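Local structure of polyketide biosynthesis cytochrome P450 PksS (Bacillus subtilis, 4YZR) at residues E28-F33 against W45-Y50; L57-I62 against E298-K303; L149-I154 against E163-F168. The protein is a heme-containing cytochrome P450 monooxygenase that acts on dihydrobacillaene in the biosynthesis of the polyketide antibiotic bacillaene in Bacillus subtilis. All coordinates share one frame; numbering follows the deposited sequence. Where two conformers were deposited one is given.

Contact 1. Residues E28-F33 against W45-Y50; sequences EPIHRF and WLITRY
The indole of W45 lies under the R32 side chain. R32 CB sits 3.7 Å from the centroid of the W45 six-membered ring, 13° off the ring normal, a CH-pi contact over the face. R32 CG is anti to the backbone N (chi1 -171°), and the chain then runs on over the indole, with CD near W45 CZ2. In the conformer given, I30 CG2 packs on W45 CE3 and I47 CD1. I30, R32, W45 and I47 share one face of an antiparallel beta hairpin, two strands of a three-stranded mixed sheet completed by strand 312-315. H31 and L46 project from the other face and form a hydrogen-bonded pair. L46 N donates to H31 O at 2.8 Å, and H31 N returns a bond to L46 O. The F33 ring turns its edge to L46 N, and CE1 packs against L46 CB. H31 ND1 donates in its ring plane to E28 OE2 at 2.7 Å, meeting the oxygen from above the carboxylate plane. Just beyond the strand pair, T48 N donates to P29 O. Water 1 joins E28 O, L46 O and T48 OG1. P29 CB packs alongside R49, 3.6 Å from its CD.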
loop_
_atom_site.group_PDB
_atom_site.type_symbol
_atom_site.label_atom_id
_atom_site.label_comp_id
_atom_site.label_asym_id
_atom_site.label_seq_id
_atom_site.Cartn_x
_atom_site.Cartn_y
_atom_site.Cartn_z
ATOM N N GLU A 28 -16.006 21.049 1.734
ATOM C CA GLU A 28 -14.934 21.740 2.301
ATOM C C GLU A 28 -13.635 21.007 1.869
ATOM O O GLU A 28 -12.953 20.376 2.675
ATOM C CB GLU A 28 -15.047 21.790 3.793
ATOM C CG GLU A 28 -14.184 22.835 4.447
ATOM C CD GLU A 28 -14.377 22.931 5.980
ATOM O OE1 GLU A 28 -15.432 22.522 6.516
ATOM O OE2 GLU A 28 -13.433 23.368 6.613
ATOM N N PRO A 29 -13.313 21.233 0.597
ATOM C CA PRO A 29 -12.218 20.429 0.003
ATOM C C PRO A 29 -10.850 20.763 0.474
ATOM O O PRO A 29 -9.888 19.968 0.215
ATOM C CB PRO A 29 -12.461 20.631 -1.493
ATOM C CG PRO A 29 -13.096 22.003 -1.622
ATOM C CD PRO A 29 -14.046 22.013 -0.448
ATOM N N ILE A 30 -10.594 21.892 1.141
ATOM C CA ILE A 30 -9.349 22.204 1.753
ATOM C C ILE A 30 -9.684 22.527 3.197
ATOM O O ILE A 30 -10.288 23.626 3.456
ATOM C CB ILE A 30 -8.660 23.373 1.070
ATOM C CG1 ILE A 30 -8.419 23.009 -0.382
ATOM C CG2 ILE A 30 -7.371 23.782 1.800
ATOM C CD1 ILE A 30 -8.008 24.246 -1.101
ATOM N N HIS A 31 -9.321 21.669 4.109
ATOM C CA HIS A 31 -9.896 21.726 5.480
ATOM C C HIS A 31 -8.874 21.633 6.459
ATOM O O HIS A 31 -8.103 20.635 6.577
ATOM C CB HIS A 31 -10.886 20.566 5.585
ATOM C CG HIS A 31 -11.372 20.319 6.986
ATOM N ND1 HIS A 31 -12.301 21.144 7.607
ATOM C CD2 HIS A 31 -11.054 19.386 7.895
ATOM C CE1 HIS A 31 -12.477 20.752 8.856
ATOM N NE2 HIS A 31 -11.782 19.663 9.061
ATOM N N ARG A 32 -8.779 22.624 7.391
ATOM C CA ARG A 32 -7.861 22.590 8.450
ATOM C C ARG A 32 -8.348 21.745 9.640
ATOM O O ARG A 32 -9.525 21.881 10.009
ATOM C CB ARG A 32 -7.584 24.021 8.939
ATOM C CG ARG A 32 -6.454 24.059 9.925
ATOM C CD ARG A 32 -6.055 25.473 10.392
ATOM N NE ARG A 32 -4.827 25.475 11.229
ATOM C CZ ARG A 32 -4.787 25.229 12.552
ATOM N NH1 ARG A 32 -5.886 24.923 13.222
ATOM N NH2 ARG A 32 -3.674 25.313 13.233
ATOM N N PHE A 33 -7.543 20.898 10.197
ATOM C CA PHE A 33 -7.936 20.094 11.381
ATOM C C PHE A 33 -6.725 19.883 12.216
ATOM O O PHE A 33 -5.639 20.348 11.919
ATOM C CB PHE A 33 -8.617 18.783 10.945
ATOM C CG PHE A 33 -7.678 17.714 10.320
ATOM C CD1 PHE A 33 -7.218 17.822 8.986
ATOM C CD2 PHE A 33 -7.204 16.645 11.058
ATOM C CE1 PHE A 33 -6.382 16.849 8.453
ATOM C CE2 PHE A 33 -6.405 15.679 10.525
ATOM C CZ PHE A 33 -5.975 15.818 9.219
ATOM N N TRP A 45 -3.941 19.833 7.173
ATOM C CA TRP A 45 -4.906 20.168 6.149
ATOM C C TRP A 45 -5.311 18.922 5.379
ATOM O O TRP A 45 -4.437 18.204 4.943
ATOM C CB TRP A 45 -4.321 21.183 5.126
ATOM C CG TRP A 45 -4.010 22.525 5.750
ATOM C CD1 TRP A 45 -2.900 22.870 6.373
ATOM C CD2 TRP A 45 -4.886 23.639 5.803
ATOM N NE1 TRP A 45 -2.993 24.161 6.827
ATOM C CE2 TRP A 45 -4.216 24.639 6.489
ATOM C CE3 TRP A 45 -6.165 23.873 5.339
ATOM C CZ2 TRP A 45 -4.771 25.871 6.709
ATOM C CZ3 TRP A 45 -6.715 25.111 5.552
ATOM C CH2 TRP A 45 -6.006 26.086 6.227
ATOM N N LEU A 46 -6.600 18.717 5.247
ATOM C CA LEU A 46 -7.138 17.637 4.462
ATOM C C LEU A 46 -7.455 18.133 3.085
ATOM O O LEU A 46 -8.280 19.040 2.937
ATOM C CB LEU A 46 -8.400 17.068 5.121
ATOM C CG LEU A 46 -9.089 15.942 4.382
ATOM C CD1 LEU A 46 -8.176 14.724 4.215
ATOM C CD2 LEU A 46 -10.465 15.596 5.010
ATOM N N ILE A 47 -6.886 17.511 2.030
ATOM C CA ILE A 47 -7.055 17.882 0.641
ATOM C C ILE A 47 -7.792 16.784 -0.069
ATOM O O ILE A 47 -7.269 15.629 -0.102
ATOM C CB ILE A 47 -5.642 18.102 0.019
ATOM C CG1 ILE A 47 -4.754 18.977 0.898
ATOM C CG2 ILE A 47 -5.767 18.681 -1.421
ATOM C CD1 ILE A 47 -5.262 20.366 1.182
ATOM N N THR A 48 -9.028 16.992 -0.516
ATOM C CA THR A 48 -9.863 15.949 -1.045
ATOM C C THR A 48 -10.181 15.917 -2.480
ATOM O O THR A 48 -10.666 14.925 -2.996
ATOM C CB THR A 48 -11.139 15.803 -0.226
ATOM O OG1 THR A 48 -11.612 17.146 0.047
ATOM C CG2 THR A 48 -10.825 15.148 1.097
ATOM N N ARG A 49 -10.000 17.073 -3.187
ATOM C CA ARG A 49 -10.184 17.059 -4.627
ATOM C C ARG A 49 -8.978 16.593 -5.431
ATOM O O ARG A 49 -7.864 16.807 -4.998
ATOM C CB ARG A 49 -10.467 18.474 -5.131
ATOM C CG ARG A 49 -11.875 18.999 -4.756
ATOM C CD ARG A 49 -11.913 20.543 -5.001
ATOM N NE ARG A 49 -11.624 20.875 -6.411
ATOM C CZ ARG A 49 -12.531 21.090 -7.347
ATOM N NH1 ARG A 49 -12.148 21.335 -8.595
ATOM N NH2 ARG A 49 -13.845 20.992 -7.098
ATOM N N TYR A 50 -9.213 16.029 -6.601
ATOM C CA TYR A 50 -8.120 15.521 -7.421
ATOM C C TYR A 50 -7.193 16.659 -7.850
ATOM O O TYR A 50 -5.980 16.562 -7.805
ATOM C CB TYR A 50 -8.681 14.806 -8.634
ATOM C CG TYR A 50 -7.695 14.106 -9.505
ATOM C CD1 TYR A 50 -6.946 14.741 -10.483
ATOM C CD2 TYR A 50 -7.554 12.709 -9.421
ATOM C CE1 TYR A 50 -6.118 14.071 -11.332
ATOM C CE2 TYR A 50 -6.713 12.019 -10.293
ATOM C CZ TYR A 50 -6.007 12.708 -11.255
ATOM O OH TYR A 50 -5.214 12.035 -12.169
HETATM O O HOH W 1 -11.025 18.278 2.547
HETATM O O HOH W 2 -9.172 19.620 -2.340
#

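Contact 2. Residues L57-I62 against E298-K303; sequences LKDNRI and EDFTYK
R61 lays its guanidinium flat on the ring of F300, a stacked cation-pi pair. It joins the type I beta turn D59-I62, which follows helix 50-58, to strand 300-302 of a two-stranded antiparallel sheet. The two planes are 17° apart. R61 CZ is 3.7 Å from the F300 ring centroid and offset toward the rim, with F300 CD2 over the centre of the guanidinium. R61 NH2 reaches past the ring to F300 CB at 3.4 Å. The bend at chi3 (-60°) turns NE back toward D59.

Salt-bridge and hydrogen bonds hold the group in this pose. D59 grips it side-on: R61 NE donates to the syn lone pair of D59 OD1 at 3.0 Å, and R61 NH1 donates to D59 OD2 at 2.9 Å from above the carboxylate plane. D59 OD1 also accepts from R61 N at 2.8 Å, an Asx turn. One aspartate therefore fixes both the backbone and the rotation of the guanidinium. The D59 carboxylate would partly offset the positive charge that R61 lays on the ring.

Apolar and looser contacts add to the stack. I62 CD1 meets the edge of the F300 ring at CZ, 4.1 Å away. D59 OD2 approaches the same CZ, tip to tip. F56 of helix 50-58 also touches F300. E298 crosses the aliphatic part of R61 at about a right angle; its OE1 lies 3.5 Å from R61 CD, while the charged atoms stay apart.

The last link is water 3, which accepts from R61 NH1 and donates to T301 O at 2.9 Å.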
loop_
_atom_site.group_PDB
_atom_site.type_symbol
_atom_site.label_atom_id
_atom_site.label_comp_id
_atom_site.label_asym_id
_atom_site.label_seq_id
_atom_site.Cartn_x
_atom_site.Cartn_y
_atom_site.Cartn_z
ATOM N N LEU A 57 0.891 17.465 -4.560
ATOM C CA LEU A 57 1.893 16.429 -4.879
ATOM C C LEU A 57 3.057 16.945 -5.679
ATOM O O LEU A 57 4.123 16.337 -5.624
ATOM C CB LEU A 57 1.159 15.228 -5.531
ATOM C CG LEU A 57 0.281 14.423 -4.620
ATOM C CD1 LEU A 57 -0.607 13.462 -5.379
ATOM C CD2 LEU A 57 1.136 13.648 -3.631
ATOM N N LYS A 58 2.865 18.028 -6.366
ATOM C CA LYS A 58 3.914 18.650 -7.204
ATOM C C LYS A 58 4.538 19.842 -6.540
ATOM O O LYS A 58 5.465 20.429 -7.130
ATOM C CB LYS A 58 3.207 19.129 -8.523
ATOM C CG LYS A 58 2.764 17.918 -9.328
ATOM C CD LYS A 58 2.423 18.382 -10.737
ATOM C CE LYS A 58 0.970 18.392 -11.048
ATOM N NZ LYS A 58 0.833 17.818 -12.419
ATOM N N ASP A 59 4.060 20.300 -5.417
ATOM C CA ASP A 59 4.426 21.620 -4.885
ATOM C C ASP A 59 5.729 21.440 -4.096
ATOM O O ASP A 59 5.834 20.743 -3.119
ATOM C CB ASP A 59 3.298 22.040 -3.944
ATOM C CG ASP A 59 3.422 23.431 -3.449
ATOM O OD1 ASP A 59 4.571 23.994 -3.370
ATOM O OD2 ASP A 59 2.446 24.013 -2.925
ATOM N N ASN A 60 6.800 22.162 -4.517
ATOM C CA ASN A 60 8.079 22.081 -3.824
ATOM C C ASN A 60 8.110 22.823 -2.449
ATOM O O ASN A 60 9.119 22.676 -1.817
ATOM C CB ASN A 60 9.252 22.530 -4.737
ATOM C CG ASN A 60 9.238 24.011 -4.971
ATOM O OD1 ASN A 60 8.494 24.826 -4.427
ATOM N ND2 ASN A 60 10.182 24.414 -5.839
ATOM N N ARG A 61 6.998 23.427 -2.046
ATOM C CA ARG A 61 6.842 24.017 -0.692
ATOM C C ARG A 61 6.454 22.877 0.294
ATOM O O ARG A 61 6.339 23.169 1.501
ATOM C CB ARG A 61 5.860 25.128 -0.687
ATOM C CG ARG A 61 6.428 26.300 -1.535
ATOM C CD ARG A 61 5.386 27.339 -1.704
ATOM N NE ARG A 61 4.181 26.834 -2.377
ATOM C CZ ARG A 61 3.109 27.513 -2.801
ATOM N NH1 ARG A 61 2.113 26.834 -3.380
ATOM N NH2 ARG A 61 3.024 28.816 -2.715
ATOM N N ILE A 62 6.293 21.650 -0.144
ATOM C CA ILE A 62 5.912 20.517 0.713
ATOM C C ILE A 62 7.092 19.631 0.847
ATOM O O ILE A 62 7.684 19.263 -0.250
ATOM C CB ILE A 62 4.705 19.780 0.150
ATOM C CG1 ILE A 62 3.552 20.698 -0.075
ATOM C CG2 ILE A 62 4.325 18.601 1.052
ATOM C CD1 ILE A 62 3.143 21.503 1.137
ATOM N N GLU A 298 7.020 26.529 4.435
ATOM C CA GLU A 298 6.849 27.998 4.565
ATOM C C GLU A 298 5.411 28.291 4.526
ATOM O O GLU A 298 4.581 27.478 4.056
ATOM C CB GLU A 298 7.615 28.644 3.383
ATOM C CG GLU A 298 7.008 28.394 1.971
ATOM C CD GLU A 298 7.989 28.776 0.812
ATOM O OE1 GLU A 298 7.551 29.541 -0.082
ATOM O OE2 GLU A 298 9.157 28.271 0.769
ATOM N N ASP A 299 5.035 29.459 5.025
ATOM C CA ASP A 299 3.740 29.926 4.915
ATOM C C ASP A 299 3.348 30.260 3.455
ATOM O O ASP A 299 4.116 30.894 2.736
ATOM C CB ASP A 299 3.618 31.288 5.676
ATOM C CG ASP A 299 3.829 31.174 7.185
ATOM O OD1 ASP A 299 4.133 30.106 7.815
ATOM O OD2 ASP A 299 3.653 32.273 7.816
ATOM N N PHE A 300 2.163 29.924 3.003
ATOM C CA PHE A 300 1.677 30.311 1.710
ATOM C C PHE A 300 0.179 30.237 1.647
ATOM O O PHE A 300 -0.493 29.514 2.469
ATOM C CB PHE A 300 2.317 29.485 0.584
ATOM C CG PHE A 300 1.971 27.972 0.589
ATOM C CD1 PHE A 300 2.771 27.079 1.281
ATOM C CD2 PHE A 300 0.963 27.487 -0.211
ATOM C CE1 PHE A 300 2.501 25.700 1.252
ATOM C CE2 PHE A 300 0.702 26.114 -0.251
ATOM C CZ PHE A 300 1.519 25.255 0.445
ATOM N N THR A 301 -0.416 30.900 0.684
ATOM C CA THR A 301 -1.816 30.836 0.495
ATOM C C THR A 301 -2.184 29.965 -0.725
ATOM O O THR A 301 -1.523 29.987 -1.751
ATOM C CB THR A 301 -2.410 32.266 0.191
ATOM O OG1 THR A 301 -2.070 33.081 1.285
ATOM C CG2 THR A 301 -3.890 32.300 0.045
ATOM N N TYR A 302 -3.187 29.133 -0.508
ATOM C CA TYR A 302 -3.709 28.278 -1.567
ATOM C C TYR A 302 -5.172 28.351 -1.577
ATOM O O TYR A 302 -5.836 27.982 -0.625
ATOM C CB TYR A 302 -3.259 26.792 -1.304
ATOM C CG TYR A 302 -3.669 25.850 -2.453
ATOM C CD1 TYR A 302 -4.904 25.227 -2.480
ATOM C CD2 TYR A 302 -2.816 25.644 -3.517
ATOM C CE1 TYR A 302 -5.305 24.429 -3.520
ATOM C CE2 TYR A 302 -3.258 24.903 -4.645
ATOM C CZ TYR A 302 -4.441 24.222 -4.584
ATOM O OH TYR A 302 -4.875 23.510 -5.668
ATOM N N LYS A 303 -5.767 28.905 -2.659
ATOM C CA LYS A 303 -7.235 29.065 -2.791
ATOM C C LYS A 303 -7.851 29.832 -1.607
ATOM O O LYS A 303 -8.850 29.432 -1.036
ATOM C CB LYS A 303 -7.961 27.723 -3.092
ATOM C CG LYS A 303 -7.672 27.162 -4.496
ATOM C CD LYS A 303 -8.513 26.006 -4.904
ATOM C CE LYS A 303 -8.168 25.560 -6.301
ATOM N NZ LYS A 303 -8.922 24.346 -6.714
HETATM O O HOH W 3 -0.526 28.459 -4.018
#

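Contact 3. Residues L149-I154 against E163-F168; sequences LPFIVI and EDRSQF
F151 reaches from helix 148-158 toward the first turn of helix 165-175 and meets two residues there. F151 CE1 comes within 3.9 Å of F168 CD2. The contact is made near the plane of the F168 ring, at its edge. F151 CZ lies 3.5 Å from the carbonyl O of R165. That oxygen sits at the edge of the F151 ring, near its plane, so ring hydrogens face it. F151 CE2 also touches R165 CB at 4.1 Å. F151 thus abuts R165 at both its O and its CB, while F168 flanks it.

Two weaker contacts extend the patch. I154 CG2 stands 4.5 Å from F168 CE2, again at the edge of that ring. I154 also borders the heme. I152 CG2 is 4.1 Å from R165 NH1, and these two side chains cross at about a right angle. No hydrogen bond joins the segments.

Torsions and outside bonds set the groups in place. F151 CG is anti to the backbone N (chi1 -180°), which puts it beside the carbonyl carbon. The R165 chain is extended from CG to NE, and NE donates to I160 O in the linker between the helices. The R165 side chain also touches S155 and E156 of helix 148-158. F168 N bonds back to D164 O at 2.8 Å.

This is helix-to-helix packing across a short connection in the mainly helical P450 fold. Helix 119-133 borders I152 and V153, helix 228-259 meets P150 and F151, and helix 355-372 lies against L149, P150 and V153.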
loop_
_atom_site.group_PDB
_atom_site.type_symbol
_atom_site.label_atom_id
_atom_site.label_comp_id
_atom_site.label_asym_id
_atom_site.label_seq_id
_atom_site.Cartn_x
_atom_site.Cartn_y
_atom_site.Cartn_z
ATOM N N LEU A 149 -0.618 -14.687 0.212
ATOM C CA LEU A 149 0.016 -14.600 -1.093
ATOM C C LEU A 149 1.101 -13.524 -1.105
ATOM O O LEU A 149 2.273 -13.834 -1.417
ATOM C CB LEU A 149 -0.954 -14.501 -2.231
ATOM C CG LEU A 149 -0.350 -14.433 -3.625
ATOM C CD1 LEU A 149 -1.199 -15.139 -4.737
ATOM C CD2 LEU A 149 0.061 -13.088 -4.089
ATOM N N PRO A 150 0.832 -12.282 -0.683
ATOM C CA PRO A 150 1.883 -11.238 -0.720
ATOM C C PRO A 150 3.003 -11.606 0.207
ATOM O O PRO A 150 4.178 -11.242 -0.066
ATOM C CB PRO A 150 1.147 -9.997 -0.360
ATOM C CG PRO A 150 -0.302 -10.273 -0.783
ATOM C CD PRO A 150 -0.497 -11.697 -0.377
ATOM N N PHE A 151 2.710 -12.207 1.353
ATOM C CA PHE A 151 3.770 -12.631 2.278
ATOM C C PHE A 151 4.694 -13.630 1.666
ATOM O O PHE A 151 5.944 -13.494 1.836
ATOM C CB PHE A 151 3.161 -13.149 3.581
ATOM C CG PHE A 151 4.214 -13.608 4.596
ATOM C CD1 PHE A 151 4.778 -12.691 5.412
ATOM C CD2 PHE A 151 4.639 -14.872 4.585
ATOM C CE1 PHE A 151 5.824 -13.160 6.296
ATOM C CE2 PHE A 151 5.590 -15.305 5.455
ATOM C CZ PHE A 151 6.184 -14.442 6.239
ATOM N N ILE A 152 4.187 -14.612 0.973
ATOM C CA ILE A 152 5.066 -15.593 0.357
ATOM C C ILE A 152 5.867 -14.947 -0.794
ATOM O O ILE A 152 7.041 -15.220 -0.966
ATOM C CB ILE A 152 4.304 -16.845 -0.116
ATOM C CG1 ILE A 152 3.557 -17.483 1.121
ATOM C CG2 ILE A 152 5.251 -17.856 -0.781
ATOM C CD1 ILE A 152 2.529 -18.476 0.696
ATOM N N VAL A 153 5.216 -14.088 -1.578
ATOM C CA VAL A 153 5.938 -13.375 -2.616
ATOM C C VAL A 153 7.082 -12.584 -2.087
ATOM O O VAL A 153 8.233 -12.654 -2.580
ATOM C CB VAL A 153 4.950 -12.480 -3.404
ATOM C CG1 VAL A 153 5.827 -11.584 -4.351
ATOM C CG2 VAL A 153 3.988 -13.370 -4.186
ATOM N N ILE A 154 6.869 -11.805 -1.039
ATOM C CA ILE A 154 7.931 -11.019 -0.405
ATOM C C ILE A 154 8.985 -11.908 0.158
ATOM O O ILE A 154 10.197 -11.575 0.059
ATOM C CB ILE A 154 7.404 -10.061 0.719
ATOM C CG1 ILE A 154 6.922 -8.856 0.112
ATOM C CG2 ILE A 154 8.461 -9.756 1.842
ATOM C CD1 ILE A 154 8.077 -8.008 -0.442
ATOM N N GLU A 163 12.303 -22.004 6.717
ATOM C CA GLU A 163 12.395 -22.218 8.172
ATOM C C GLU A 163 12.329 -20.996 9.015
ATOM O O GLU A 163 12.144 -21.037 10.232
ATOM C CB GLU A 163 13.639 -23.056 8.514
ATOM C CG GLU A 163 14.968 -22.455 8.185
ATOM C CD GLU A 163 15.463 -22.721 6.733
ATOM O OE1 GLU A 163 14.702 -23.126 5.799
ATOM O OE2 GLU A 163 16.693 -22.490 6.513
ATOM N N ASP A 164 12.460 -19.838 8.382
ATOM C CA ASP A 164 12.445 -18.548 9.052
ATOM C C ASP A 164 11.088 -17.729 8.891
ATOM O O ASP A 164 10.956 -16.731 9.519
ATOM C CB ASP A 164 13.570 -17.697 8.514
ATOM C CG ASP A 164 14.973 -18.157 8.861
ATOM O OD1 ASP A 164 15.078 -19.058 9.693
ATOM O OD2 ASP A 164 15.871 -17.471 8.388
ATOM N N ARG A 165 10.246 -18.309 8.092
ATOM C CA ARG A 165 9.033 -17.554 7.705
ATOM C C ARG A 165 8.037 -17.347 8.836
ATOM O O ARG A 165 7.461 -16.263 8.927
ATOM C CB ARG A 165 8.439 -18.077 6.472
ATOM C CG ARG A 165 9.351 -17.729 5.266
ATOM C CD ARG A 165 8.830 -18.343 4.029
ATOM N NE ARG A 165 9.813 -18.352 2.953
ATOM C CZ ARG A 165 9.588 -18.733 1.725
ATOM N NH1 ARG A 165 8.465 -19.309 1.351
ATOM N NH2 ARG A 165 10.628 -18.650 0.925
ATOM N N SER A 166 7.832 -18.352 9.687
ATOM C CA SER A 166 6.911 -18.150 10.769
ATOM C C SER A 166 7.348 -17.057 11.672
ATOM O O SER A 166 6.546 -16.169 12.098
ATOM C CB SER A 166 6.719 -19.446 11.577
ATOM O OG SER A 166 6.023 -20.384 10.839
ATOM N N GLN A 167 8.654 -17.001 12.018
ATOM C CA GLN A 167 9.192 -15.968 12.786
ATOM C C GLN A 167 9.131 -14.582 12.062
ATOM O O GLN A 167 8.862 -13.549 12.676
ATOM C CB GLN A 167 10.648 -16.314 13.206
ATOM C CG GLN A 167 11.320 -15.257 13.999
ATOM C CD GLN A 167 10.685 -15.023 15.356
ATOM O OE1 GLN A 167 10.821 -15.892 16.269
ATOM N NE2 GLN A 167 9.991 -13.992 15.542
ATOM N N PHE A 168 9.502 -14.633 10.784
ATOM C CA PHE A 168 9.452 -13.385 9.999
ATOM C C PHE A 168 8.024 -12.753 9.984
ATOM O O PHE A 168 7.957 -11.566 10.147
ATOM C CB PHE A 168 9.957 -13.700 8.596
ATOM C CG PHE A 168 10.293 -12.485 7.759
ATOM C CD1 PHE A 168 11.394 -11.747 8.085
ATOM C CD2 PHE A 168 9.525 -12.137 6.712
ATOM C CE1 PHE A 168 11.756 -10.634 7.312
ATOM C CE2 PHE A 168 9.868 -11.017 5.914
ATOM C CZ PHE A 168 10.924 -10.269 6.249
#

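How the contacts relate
Contacts 1 and 2 are neighbours, with centres about 13 Å apart. They touch directly: in the conformer given, I30 CD1 packs 3.5 Å from Y302 CD1. Helix 50-58 follows strand 42-47 and leads into the turn of contact 2. Contact 3 lies on the opposite side of the chain's centre. Its centre is about 38 Å from that of contact 1 and about 41 Å from that of contact 2. Contact 3 is the one that comes close to the heme: its I154 side chain is about 4 Å away, and about 11 Å from that of C352, the axial ligand by similarity. The I62 side chain is about 9 Å from the heme, that of I47 about 13 Å.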